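Local coordinates for salivary nitrophorin (Cimex lectularius, PDB 2IMQ), which uses its heme b to deliver nitric oxide to the victim during feeding, which causes vasodilation, at residues A41-G46 / F167-L172. Numbering follows the deposited sequence.
Sequences AVAVQG and FWIGDL. With HEM (protoporphyrin IX containing Fe), chain B.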
# COMPACT_ATOMS: atom_id res chain seq x y z
N ALA A 41 -5.42 6.36 2.32
CA ALA A 41 -4.19 5.92 2.93
C ALA A 41 -3.07 5.96 1.88
O ALA A 41 -3.31 5.56 0.73
CB ALA A 41 -4.32 4.55 3.49
N VAL A 42 -1.93 6.47 2.29
CA VAL A 42 -0.74 6.61 1.45
C VAL A 42 0.44 5.90 2.07
O VAL A 42 0.82 6.23 3.19
CB VAL A 42 -0.38 8.11 1.28
CG1 VAL A 42 0.83 8.27 0.36
CG2 VAL A 42 -1.63 8.90 0.75
N ALA A 43 1.04 4.96 1.38
CA ALA A 43 2.17 4.22 1.91
C ALA A 43 3.32 4.39 0.91
O ALA A 43 3.17 4.25 -0.31
CB ALA A 43 1.87 2.73 2.08
N VAL A 44 4.48 4.63 1.45
CA VAL A 44 5.70 4.69 0.65
C VAL A 44 6.79 3.83 1.26
O VAL A 44 6.81 3.58 2.47
CB VAL A 44 6.24 6.10 0.46
CG1 VAL A 44 5.38 6.84 -0.40
CG2 VAL A 44 6.44 6.81 1.75
N GLN A 45 7.66 3.34 0.39
CA GLN A 45 8.84 2.64 0.77
C GLN A 45 9.97 3.32 0.10
O GLN A 45 9.92 3.68 -1.08
CB GLN A 45 8.77 1.18 0.32
CG GLN A 45 10.10 0.46 0.51
CD GLN A 45 10.06 -0.99 0.27
OE1 GLN A 45 9.02 -1.66 0.44
NE2 GLN A 45 11.23 -1.51 -0.05
N GLY A 46 11.07 3.44 0.84
CA GLY A 46 12.23 4.10 0.30
C GLY A 46 13.37 4.19 1.29
O GLY A 46 13.60 3.28 2.10
N PHE A 167 -6.67 -3.26 5.41
CA PHE A 167 -5.92 -3.04 4.15
C PHE A 167 -4.43 -3.15 4.42
O PHE A 167 -3.95 -2.67 5.43
CB PHE A 167 -6.27 -1.64 3.61
CG PHE A 167 -7.75 -1.49 3.36
CD1 PHE A 167 -8.60 -0.98 4.34
CD2 PHE A 167 -8.32 -1.92 2.17
CE1 PHE A 167 -9.97 -0.91 4.10
CE2 PHE A 167 -9.69 -1.86 1.95
CZ PHE A 167 -10.50 -1.35 2.94
N TRP A 168 -3.71 -3.76 3.50
CA TRP A 168 -2.29 -3.89 3.62
C TRP A 168 -1.77 -3.44 2.27
O TRP A 168 -2.09 -4.01 1.23
CB TRP A 168 -1.92 -5.35 3.85
CG TRP A 168 -0.51 -5.62 4.32
CD1 TRP A 168 0.63 -5.08 3.89
CD2 TRP A 168 -0.16 -6.50 5.36
NE1 TRP A 168 1.71 -5.58 4.58
CE2 TRP A 168 1.23 -6.47 5.50
CE3 TRP A 168 -0.90 -7.36 6.19
CZ2 TRP A 168 1.88 -7.22 6.43
CZ3 TRP A 168 -0.22 -8.11 7.12
CH2 TRP A 168 1.14 -8.03 7.23
N ILE A 169 -0.96 -2.40 2.31
CA ILE A 169 -0.51 -1.68 1.10
C ILE A 169 0.98 -1.43 1.15
O ILE A 169 1.52 -1.05 2.18
CB ILE A 169 -1.26 -0.35 0.92
CG1 ILE A 169 -1.16 0.55 2.15
CG2 ILE A 169 -2.71 -0.64 0.56
CD1 ILE A 169 -1.78 1.96 1.88
N GLY A 170 1.64 -1.67 0.02
CA GLY A 170 3.06 -1.45 -0.08
C GLY A 170 3.65 -2.51 -0.97
O GLY A 170 2.96 -3.35 -1.56
N ASP A 171 4.96 -2.45 -1.05
CA ASP A 171 5.74 -3.44 -1.77
C ASP A 171 5.98 -4.60 -0.80
O ASP A 171 6.72 -4.44 0.19
CB ASP A 171 7.03 -2.86 -2.30
CG ASP A 171 7.92 -3.86 -2.99
OD1 ASP A 171 7.55 -5.07 -3.01
OD2 ASP A 171 8.96 -3.41 -3.51
N LEU A 172 5.31 -5.71 -1.04
CA LEU A 172 5.35 -6.88 -0.18
C LEU A 172 6.62 -7.75 -0.33
O LEU A 172 6.74 -8.75 0.33
CB LEU A 172 4.15 -7.75 -0.42
CG LEU A 172 2.75 -7.08 -0.33
CD1 LEU A 172 1.67 -8.07 -0.66
CD2 LEU A 172 2.48 -6.44 1.00
CHA HEM B . 5.39 13.30 5.40
CHB HEM B . 4.21 11.21 1.19
CHC HEM B . 8.87 11.07 -0.03
CHD HEM B . 10.12 12.82 4.22
C1A HEM B . 4.65 12.79 4.38
C2A HEM B . 3.21 12.71 4.31
C3A HEM B . 2.91 12.09 3.14
C4A HEM B . 4.13 11.80 2.44
CMA HEM B . 1.51 11.81 2.62
CAA HEM B . 2.19 13.22 5.36
CBA HEM B . 1.80 14.62 4.82
CGA HEM B . 0.84 15.34 5.77
O1A HEM B . 1.31 15.88 6.77
O2A HEM B . -0.38 15.42 5.48
C1B HEM B . 5.37 11.02 0.50
C2B HEM B . 5.46 10.46 -0.83
C3B HEM B . 6.74 10.42 -1.18
C4B HEM B . 7.51 10.96 -0.09
CMB HEM B . 4.20 10.07 -1.50
CAB HEM B . 7.37 9.91 -2.47
CBB HEM B . 6.65 9.80 -3.59
C1C HEM B . 9.66 11.56 0.97
C2C HEM B . 11.10 11.61 1.00
C3C HEM B . 11.43 12.16 2.17
C4C HEM B . 10.24 12.34 2.94
CMC HEM B . 12.06 11.29 -0.16
CAC HEM B . 12.84 12.46 2.66
CBC HEM B . 13.75 11.51 2.80
C1D HEM B . 8.96 13.06 4.93
C2D HEM B . 8.94 13.49 6.31
C3D HEM B . 7.50 13.67 6.66
C4D HEM B . 6.75 13.30 5.49
CMD HEM B . 10.14 13.77 7.21
CAD HEM B . 7.01 14.12 8.05
CBD HEM B . 7.41 15.58 8.18
CGD HEM B . 6.69 16.22 9.33
O1D HEM B . 6.95 17.44 9.55
O2D HEM B . 5.89 15.49 9.99
NA HEM B . 5.20 12.25 3.22
NB HEM B . 6.64 11.29 0.94
NC HEM B . 9.18 11.99 2.17
ND HEM B . 7.65 12.93 4.50
FE HEM B . 7.17 12.25 2.65
O HOH W 1 6.36 -1.18 1.22
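I169 reaches across to two alanines of strand 39-46. Its CG1 lies between its own backbone N and carbonyl carbon (chi1 55°), and the chain extends from there toward the facing strand. I169 CG1 sits 3.7 Å from A43 CB, and the terminal CD1 leans against both methyls, 4.0 Å from A41 CB. Further along, Q45 stretches out as an extended chain, bringing OE1 to 3.6 Å from D171 CB. The amide and carboxylate planes are nearly parallel, 17° apart, while the touch itself is made by OE1 against CB. A water joins the two segments: it lies 2.8 Å from Q45 OE1, to which it can donate, and accepts from D171 N at 3.0 Å. The D171 carboxylate is engaged outside the pair, OD2 taking a hydrogen bond from N15 ND2 of strand 6-17 and OD1 meeting R175 in a salt bridge. G170 lies between these two points, nearest A43, where the chain turns a corner; its positive phi of 144° is a conformation that suits glycine. On the other face of strand 39-46, V44 CG1 packs 3.6 Å from the heme methyl CMB. The contact thus joins the two sheets of the DNase I-like beta-sandwich across their interior. Its chemistry changes along the strand, from purely apolar packing at the alanines to a water-bridged polar end, where N15 and R175 hold the D171 carboxylate.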